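Local structure of single-stranded DNA-binding protein (Enterobacter phage Enc34, 5ODK) at residues E4-P8 with Y18-H22; K24-C30 with G142-V148; I111-E115 with A164-S168. The protein probably binds single-stranded DNA through an OB fold and is thought to serve phage DNA replication. All coordinates share one frame; numbering follows the deposited sequence.

Interaction 1 (E4-P8 with Y18-H22); sequences EKLVP and YKSGH
L6 is wedged between two aromatic rings, and its branched end serves both. L6 CD1 sits over the centre of the Y18 ring, 3.8 Å from the centroid and only 9° off the normal, a CH-pi contact. The other methyl, CD2, makes a second CH-pi contact over one face of H22, displaced toward the rim of the imidazole. The first torsion (chi1 -66°) aims CG between the rings, and chi2 near 180° (171°) sets one methyl of the fork over each. P8 adds an apolar touch to the tyrosine, P8 CG lying 4.1 Å from Y18 CE1. Further along, V7 CG1 lies 3.7 Å from K19 CD, the aliphatic part of the extended lysine giving the valine an apolar neighbour at the surface.

Polar contacts run alongside. The N-H of K19 points straight at the V7 carbonyl, K19 N to V7 O 2.8 Å. P8 and Y18 form an antiparallel non-hydrogen-bonded pair in a small hairpin built from strands 8-12 and 15-18, while Y18 to G21 is a type I beta turn leading on to strand 23-26. S20 OG hydrogen-bonds H22 ND1 at 2.7 Å, fixing the imidazole's rotation, and a water joins the same hydroxyl to V7 N.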
loop_
_atom_site.group_PDB
_atom_site.type_symbol
_atom_site.label_atom_id
_atom_site.label_comp_id
_atom_site.label_asym_id
_atom_site.label_seq_id
_atom_site.Cartn_x
_atom_site.Cartn_y
_atom_site.Cartn_z
ATOM N N GLU A 4 -10.762 -9.369 10.336
ATOM C CA GLU A 4 -11.918 -10.170 10.719
ATOM C C GLU A 4 -13.203 -9.567 10.149
ATOM O O GLU A 4 -14.181 -10.265 10.006
ATOM C CB GLU A 4 -11.996 -10.341 12.261
ATOM C CG GLU A 4 -12.611 -9.175 13.016
ATOM C CD GLU A 4 -12.561 -9.348 14.521
ATOM O OE1 GLU A 4 -12.905 -10.445 15.001
ATOM O OE2 GLU A 4 -12.205 -8.375 15.228
ATOM N N LYS A 5 -13.164 -8.285 9.769
ATOM C CA LYS A 5 -14.350 -7.556 9.299
ATOM C C LYS A 5 -14.518 -7.561 7.782
ATOM O O LYS A 5 -15.630 -7.389 7.260
ATOM C CB LYS A 5 -14.285 -6.108 9.789
ATOM C CG LYS A 5 -14.237 -6.026 11.315
ATOM C CD LYS A 5 -14.128 -4.614 11.826
ATOM C CE LYS A 5 -14.164 -4.609 13.348
ATOM N NZ LYS A 5 -14.599 -3.286 13.841
ATOM N N LEU A 6 -13.428 -7.747 7.066
ATOM C CA LEU A 6 -13.463 -7.644 5.605
ATOM C C LEU A 6 -14.140 -8.834 4.957
ATOM O O LEU A 6 -13.991 -9.968 5.393
ATOM C CB LEU A 6 -12.054 -7.566 5.072
ATOM C CG LEU A 6 -11.277 -6.333 5.434
ATOM C CD1 LEU A 6 -9.829 -6.528 5.009
ATOM C CD2 LEU A 6 -11.894 -5.105 4.784
ATOM N N VAL A 7 -14.824 -8.566 3.866
ATOM C CA VAL A 7 -15.612 -9.578 3.177
ATOM C C VAL A 7 -15.022 -9.714 1.767
ATOM O O VAL A 7 -15.126 -8.788 0.972
ATOM C CB VAL A 7 -17.094 -9.173 3.056
ATOM C CG1 VAL A 7 -17.893 -10.242 2.304
ATOM C CG2 VAL A 7 -17.703 -8.928 4.422
ATOM N N PRO A 8 -14.368 -10.845 1.468
ATOM C CA PRO A 8 -13.751 -10.981 0.137
ATOM C C PRO A 8 -14.736 -10.921 -1.015
ATOM O O PRO A 8 -15.825 -11.508 -0.924
ATOM C CB PRO A 8 -13.041 -12.344 0.194
ATOM C CG PRO A 8 -12.854 -12.613 1.651
ATOM C CD PRO A 8 -14.024 -11.980 2.346
ATOM N N TYR A 18 -11.872 -6.815 -1.778
ATOM C CA TYR A 18 -12.969 -6.964 -0.831
ATOM C C TYR A 18 -14.214 -6.237 -1.350
ATOM O O TYR A 18 -14.125 -5.283 -2.140
ATOM C CB TYR A 18 -12.536 -6.474 0.580
ATOM C CG TYR A 18 -11.400 -7.297 1.101
ATOM C CD1 TYR A 18 -11.638 -8.503 1.745
ATOM C CD2 TYR A 18 -10.080 -6.916 0.889
ATOM C CE1 TYR A 18 -10.604 -9.282 2.214
ATOM C CE2 TYR A 18 -9.032 -7.724 1.309
ATOM C CZ TYR A 18 -9.304 -8.907 1.992
ATOM O OH TYR A 18 -8.262 -9.707 2.413
ATOM N N LYS A 19 -15.370 -6.651 -0.847
ATOM C CA LYS A 19 -16.630 -6.061 -1.266
ATOM C C LYS A 19 -16.726 -4.573 -1.000
ATOM O O LYS A 19 -17.405 -3.855 -1.709
ATOM C CB LYS A 19 -17.811 -6.779 -0.634
ATOM C CG LYS A 19 -18.000 -8.169 -1.218
ATOM C CD LYS A 19 -19.330 -8.766 -0.823
ATOM C CE LYS A 19 -19.378 -10.222 -1.238
ATOM N NZ LYS A 19 -20.729 -10.815 -1.046
ATOM N N SER A 20 -16.051 -4.124 0.064
ATOM C CA SER A 20 -15.988 -2.754 0.494
ATOM C C SER A 20 -14.949 -1.907 -0.272
ATOM O O SER A 20 -14.766 -0.722 0.017
ATOM C CB SER A 20 -15.627 -2.779 1.981
ATOM O OG SER A 20 -14.455 -3.571 2.162
ATOM N N GLY A 21 -14.254 -2.505 -1.233
ATOM C CA GLY A 21 -13.258 -1.810 -2.043
ATOM C C GLY A 21 -11.846 -1.866 -1.522
ATOM O O GLY A 21 -10.915 -1.423 -2.182
ATOM N N HIS A 22 -11.662 -2.398 -0.301
ATOM C CA HIS A 22 -10.328 -2.662 0.187
ATOM C C HIS A 22 -9.580 -3.609 -0.723
ATOM O O HIS A 22 -10.220 -4.445 -1.392
ATOM C CB HIS A 22 -10.381 -3.262 1.602
ATOM C CG HIS A 22 -10.935 -2.338 2.630
ATOM N ND1 HIS A 22 -12.279 -2.163 2.813
ATOM C CD2 HIS A 22 -10.315 -1.561 3.560
ATOM C CE1 HIS A 22 -12.475 -1.330 3.824
ATOM N NE2 HIS A 22 -11.293 -0.922 4.270
HETATM O O HOH W 1 -15.534 -5.865 3.209
#

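Interaction 2 (K24-C30 with G142-V148); sequences KVSNVRC and GCWVSSV
K24 pairs with V148 as a non-hydrogen-bonded antiparallel pair. Its CB lies near V148 CG2, and its fully extended methylene chain runs along the S146 side, bringing K24 CE to within 3.9 Å of S146 CB. V25 is locked to S147 by two backbone hydrogen bonds, and its branched side chain points to the face shared with S147 and V28, where L53 and M55 of strand 49-56 pack.

S26 points away overall, though its CB still touches the S146 hydroxyl, and at N27 the regular pairing breaks. N27 takes positive phi (60°), which asparagine tolerates better than most residues, and N27 N donates to S146 OG at 3.1 Å. The serine thus uses its hydroxyl as an acceptor within the interrupted pairing. N27's amide is held by N14 and R172. V28 resumes the pairing with V145 through two backbone bonds, V28 CG2 meeting V145 CG2 at 3.8 Å.

R29 stretches out with CG anti to its backbone N (chi1 -158°), laying its aliphatic chain across W144. R29 CB stands 3.8 Å above the centre of the indole's six-membered ring, and the guanidinium is only 8° from parallel to the indole plane. R29 NE then gives a nearly straight bond of 2.8 Å to G142 O, close to the guanidinium plane, while NH2 bonds E176 O. W144 NE1 is engaged by D175, and K173 makes a cation-pi contact with the ring. C30 ends the run, bonded by its backbone to C143 and G142, with C30 SG and C143 SG 3.9 Å apart as apolar neighbours.

N27 and V28 both facing V145 make a G1 beta bulge, and the corner there lets one continuous strand, 144-156, pair with strands 23-26 and 28-34 in turn, consistent with the strongly curved sheet of an OB-fold barrel.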
loop_
_atom_site.group_PDB
_atom_site.type_symbol
_atom_site.label_atom_id
_atom_site.label_comp_id
_atom_site.label_asym_id
_atom_site.label_seq_id
_atom_site.Cartn_x
_atom_site.Cartn_y
_atom_site.Cartn_z
ATOM N N LYS A 24 -6.081 -6.085 -0.643
ATOM C CA LYS A 24 -4.896 -6.683 -0.015
ATOM C C LYS A 24 -3.857 -6.945 -1.094
ATOM O O LYS A 24 -4.183 -7.590 -2.093
ATOM C CB LYS A 24 -5.221 -7.987 0.722
ATOM C CG LYS A 24 -4.029 -8.610 1.437
ATOM C CD LYS A 24 -4.443 -9.870 2.183
ATOM C CE LYS A 24 -3.298 -10.539 2.891
ATOM N NZ LYS A 24 -3.819 -11.722 3.649
ATOM N N VAL A 25 -2.656 -6.411 -0.918
ATOM C CA VAL A 25 -1.490 -6.741 -1.721
ATOM C C VAL A 25 -0.593 -7.595 -0.864
ATOM O O VAL A 25 -0.184 -7.186 0.232
ATOM C CB VAL A 25 -0.769 -5.535 -2.316
ATOM C CG1 VAL A 25 -1.662 -4.856 -3.346
ATOM C CG2 VAL A 25 -0.213 -4.582 -1.294
ATOM N N SER A 26 -0.338 -8.818 -1.313
ATOM C CA SER A 26 0.368 -9.808 -0.505
ATOM C C SER A 26 1.775 -10.008 -0.999
ATOM O O SER A 26 2.015 -10.008 -2.218
ATOM C CB SER A 26 -0.379 -11.120 -0.468
ATOM O OG SER A 26 -1.715 -10.930 -0.018
ATOM N N ASN A 27 2.707 -10.212 -0.068
ATOM C CA ASN A 27 4.078 -10.574 -0.412
ATOM C C ASN A 27 4.749 -9.517 -1.279
ATOM O O ASN A 27 5.128 -9.742 -2.439
ATOM C CB ASN A 27 4.079 -11.965 -1.031
ATOM C CG ASN A 27 3.394 -12.976 -0.146
ATOM O OD1 ASN A 27 3.761 -13.094 1.052
ATOM N ND2 ASN A 27 2.367 -13.655 -0.672
ATOM N N VAL A 28 4.889 -8.357 -0.665
ATOM C CA VAL A 28 5.529 -7.181 -1.271
ATOM C C VAL A 28 6.647 -6.725 -0.342
ATOM O O VAL A 28 6.601 -7.010 0.869
ATOM C CB VAL A 28 4.524 -6.065 -1.553
ATOM C CG1 VAL A 28 3.486 -6.558 -2.548
ATOM C CG2 VAL A 28 3.871 -5.557 -0.274
ATOM N N ARG A 29 7.642 -6.031 -0.884
ATOM C CA ARG A 29 8.746 -5.596 -0.044
ATOM C C ARG A 29 8.487 -4.179 0.415
ATOM O O ARG A 29 8.104 -3.321 -0.351
ATOM C CB ARG A 29 10.077 -5.713 -0.804
ATOM C CG ARG A 29 11.319 -5.796 0.048
ATOM C CD ARG A 29 12.524 -6.215 -0.779
ATOM N NE ARG A 29 13.681 -6.311 0.073
ATOM C CZ ARG A 29 14.909 -6.442 -0.361
ATOM N NH1 ARG A 29 15.170 -6.510 -1.660
ATOM N NH2 ARG A 29 15.890 -6.487 0.513
ATOM N N CYS A 30 8.692 -3.907 1.688
ATOM C CA CYS A 30 8.424 -2.570 2.126
ATOM C C CYS A 30 9.648 -1.678 2.145
ATOM O O CYS A 30 10.796 -2.125 2.210
ATOM C CB CYS A 30 7.731 -2.510 3.461
ATOM S SG CYS A 30 8.787 -2.644 4.852
ATOM N N GLY A 142 12.920 -3.077 3.698
ATOM C CA GLY A 142 13.596 -4.236 3.156
ATOM C C GLY A 142 12.940 -5.558 3.499
ATOM O O GLY A 142 13.190 -6.547 2.831
ATOM N N CYS A 143 12.149 -5.605 4.571
ATOM C CA CYS A 143 11.389 -6.800 4.870
ATOM C C CYS A 143 10.197 -6.959 3.928
ATOM O O CYS A 143 9.828 -6.008 3.228
ATOM C CB CYS A 143 10.998 -6.913 6.349
ATOM S SG CYS A 143 9.553 -5.945 6.797
ATOM N N TRP A 144 9.594 -8.144 3.944
ATOM C CA TRP A 144 8.398 -8.420 3.141
ATOM C C TRP A 144 7.180 -8.418 4.028
ATOM O O TRP A 144 7.205 -8.901 5.175
ATOM C CB TRP A 144 8.532 -9.762 2.443
ATOM C CG TRP A 144 9.657 -9.760 1.451
ATOM C CD1 TRP A 144 10.987 -9.860 1.706
ATOM C CD2 TRP A 144 9.548 -9.636 0.015
ATOM N NE1 TRP A 144 11.713 -9.781 0.550
ATOM C CE2 TRP A 144 10.851 -9.617 -0.504
ATOM C CE3 TRP A 144 8.469 -9.495 -0.860
ATOM C CZ2 TRP A 144 11.116 -9.500 -1.879
ATOM C CZ3 TRP A 144 8.717 -9.355 -2.224
ATOM C CH2 TRP A 144 10.036 -9.362 -2.718
ATOM N N VAL A 145 6.091 -7.896 3.489
ATOM C CA VAL A 145 4.819 -7.692 4.167
ATOM C C VAL A 145 3.660 -8.039 3.262
ATOM O O VAL A 145 3.829 -8.219 2.048
ATOM C CB VAL A 145 4.664 -6.214 4.644
ATOM C CG1 VAL A 145 5.818 -5.841 5.569
ATOM C CG2 VAL A 145 4.563 -5.240 3.481
ATOM N N SER A 146 2.476 -8.074 3.839
ATOM C CA SER A 146 1.223 -7.980 3.118
ATOM C C SER A 146 0.465 -6.820 3.696
ATOM O O SER A 146 0.572 -6.533 4.883
ATOM C CB SER A 146 0.420 -9.270 3.211
ATOM O OG SER A 146 1.155 -10.305 2.628
ATOM N N SER A 147 -0.286 -6.100 2.892
ATOM C CA SER A 147 -0.907 -4.864 3.361
ATOM C C SER A 147 -2.284 -4.689 2.779
ATOM O O SER A 147 -2.502 -5.016 1.589
ATOM C CB SER A 147 -0.010 -3.685 2.994
ATOM O OG SER A 147 -0.537 -2.424 3.351
ATOM N N VAL A 148 -3.198 -4.150 3.560
ATOM C CA VAL A 148 -4.515 -3.739 3.090
ATOM C C VAL A 148 -4.552 -2.231 2.952
ATOM O O VAL A 148 -4.211 -1.488 3.893
ATOM C CB VAL A 148 -5.663 -4.253 3.985
ATOM C CG1 VAL A 148 -6.997 -3.783 3.439
ATOM C CG2 VAL A 148 -5.635 -5.758 4.079
#

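Interaction 3 (I111-E115 with A164-S168); sequences ISARE and ANLLS
A113 and A164 meet methyl to methyl, CB to CB 4.0 Å, where two strands come close at a steep angle of 71° between their axes. L166 CB lies 3.9 Å from the A113 methyl CB. Small side chains suit the crossing because they let the backbones approach, and L166, its CG swung opposite the backbone N, carries its branches on toward L35 and I51. E115 folds back at chi2 (-79°), laying E115 CG 3.4 Å from L166 O. E115 OE2 and N165 OD1 come within 3.5 Å, a close approach of two oxygens rather than a bond, the carboxylate and amide planes turned 35° apart. Two backbone bonds join the strands: R114 N bonds A164 O at 3.0 Å and L166 N bonds R114 O at 2.9 Å.

This single bridge between R114 and N165 brings together strands 108-115 and 159-173, which otherwise pair with different neighbours, consistent with the closure of an OB-type barrel.

Just beyond, a water receives the A164 N-H and donates to S112 O, extending the join where the strands diverge. T117 N holds E115 OE1 and so steadies the carboxylate, while N165 OD1 is hydrogen-bonded to a glycerol, probably from the crystallisation liquor. Farther out, the backbones of A113 and E115 bond to I51 and Y49, and that of N165 to R150.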
loop_
_atom_site.group_PDB
_atom_site.type_symbol
_atom_site.label_atom_id
_atom_site.label_comp_id
_atom_site.label_asym_id
_atom_site.label_seq_id
_atom_site.Cartn_x
_atom_site.Cartn_y
_atom_site.Cartn_z
ATOM N N ILE A 111 4.025 1.329 -4.677
ATOM C CA ILE A 111 2.797 1.824 -4.096
ATOM C C ILE A 111 3.121 2.670 -2.874
ATOM O O ILE A 111 3.868 2.220 -1.984
ATOM C CB ILE A 111 1.880 0.659 -3.698
ATOM C CG1 ILE A 111 1.321 -0.043 -4.944
ATOM C CG2 ILE A 111 0.778 1.098 -2.761
ATOM C CD1 ILE A 111 0.706 -1.389 -4.652
ATOM N N SER A 112 2.526 3.861 -2.789
ATOM C CA SER A 112 2.636 4.696 -1.605
ATOM C C SER A 112 1.298 4.763 -0.926
ATOM O O SER A 112 0.284 5.046 -1.556
ATOM C CB SER A 112 3.034 6.094 -2.043
ATOM O OG SER A 112 4.213 6.022 -2.802
ATOM N N ALA A 113 1.273 4.475 0.374
ATOM C CA ALA A 113 0.021 4.489 1.139
ATOM C C ALA A 113 0.278 5.230 2.436
ATOM O O ALA A 113 1.360 5.114 3.034
ATOM C CB ALA A 113 -0.483 3.075 1.367
ATOM N N ARG A 114 -0.723 5.960 2.905
ATOM C CA ARG A 114 -0.604 6.788 4.112
ATOM C C ARG A 114 -1.906 6.767 4.879
ATOM O O ARG A 114 -2.972 6.400 4.359
ATOM C CB ARG A 114 -0.240 8.231 3.756
ATOM C CG ARG A 114 0.984 8.465 2.887
ATOM C CD ARG A 114 0.987 9.871 2.292
ATOM N NE ARG A 114 1.282 10.902 3.262
ATOM C CZ ARG A 114 1.113 12.218 3.063
ATOM N NH1 ARG A 114 0.598 12.693 1.929
ATOM N NH2 ARG A 114 1.441 13.070 4.025
ATOM N N GLU A 115 -1.864 7.173 6.144
ATOM C CA GLU A 115 -3.079 7.360 6.914
ATOM C C GLU A 115 -2.786 8.269 8.106
ATOM O O GLU A 115 -1.659 8.349 8.558
ATOM C CB GLU A 115 -3.693 6.009 7.357
ATOM C CG GLU A 115 -5.083 5.721 6.792
ATOM C CD GLU A 115 -6.242 6.405 7.457
ATOM O OE1 GLU A 115 -6.019 7.251 8.346
ATOM O OE2 GLU A 115 -7.408 6.079 7.148
ATOM N N ALA A 164 -3.852 6.322 -1.607
ATOM C CA ALA A 164 -4.200 5.054 -0.970
ATOM C C ALA A 164 -4.127 5.203 0.564
ATOM O O ALA A 164 -3.084 5.609 1.101
ATOM C CB ALA A 164 -3.281 3.943 -1.413
ATOM N N ASN A 165 -5.221 4.887 1.222
ATOM C CA ASN A 165 -5.227 4.735 2.675
ATOM C C ASN A 165 -4.494 3.456 3.032
ATOM O O ASN A 165 -4.694 2.416 2.427
ATOM C CB ASN A 165 -6.651 4.648 3.224
ATOM C CG ASN A 165 -7.320 5.989 3.356
ATOM O OD1 ASN A 165 -6.684 6.925 3.826
ATOM N ND2 ASN A 165 -8.587 6.078 2.933
ATOM N N LEU A 166 -3.675 3.558 4.076
ATOM C CA LEU A 166 -2.940 2.436 4.652
ATOM C C LEU A 166 -3.700 1.921 5.843
ATOM O O LEU A 166 -3.796 2.623 6.848
ATOM C CB LEU A 166 -1.551 2.886 5.063
ATOM C CG LEU A 166 -0.658 1.820 5.679
ATOM C CD1 LEU A 166 -0.439 0.675 4.730
ATOM C CD2 LEU A 166 0.661 2.427 6.109
ATOM N N LEU A 167 -4.231 0.695 5.764
ATOM C CA LEU A 167 -5.149 0.191 6.797
ATOM C C LEU A 167 -4.581 -0.956 7.614
ATOM O O LEU A 167 -4.921 -1.066 8.808
ATOM C CB LEU A 167 -6.490 -0.158 6.184
ATOM C CG LEU A 167 -7.078 1.113 5.576
ATOM C CD1 LEU A 167 -7.949 0.886 4.400
ATOM C CD2 LEU A 167 -7.638 2.067 6.553
ATOM N N SER A 168 -3.694 -1.757 7.053
ATOM C CA SER A 168 -3.017 -2.804 7.817
ATOM C C SER A 168 -1.710 -3.159 7.167
ATOM O O SER A 168 -1.573 -3.066 5.934
ATOM C CB SER A 168 -3.915 -3.995 7.963
ATOM O OG SER A 168 -4.071 -4.712 6.794
HETATM O O HOH W 2 -1.181 7.387 -1.370
#

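In the fold
From the N terminus, interaction 1 closes first, folding the end of helix 2-5 and the start of strand 8-12 against the turn before strand 23-26. Interaction 2 opens immediately afterwards and closes only at strand 144-156, spanning most of the chain. Interaction 3 begins inside that span and ends beyond it, so 2 and 3 cross, while 1 precedes both. The later pair is joined through neighbouring strands 144-156 and 159-173: V148 O probably accepts L167 N, and S147 OG probably bonds S168 O. H22 brings interaction 1 to both, packing on V148 and L167. The N-terminal hairpin continues the curled sheet through strand 23-26, and its following turn packs on strands 144-156 and 159-173.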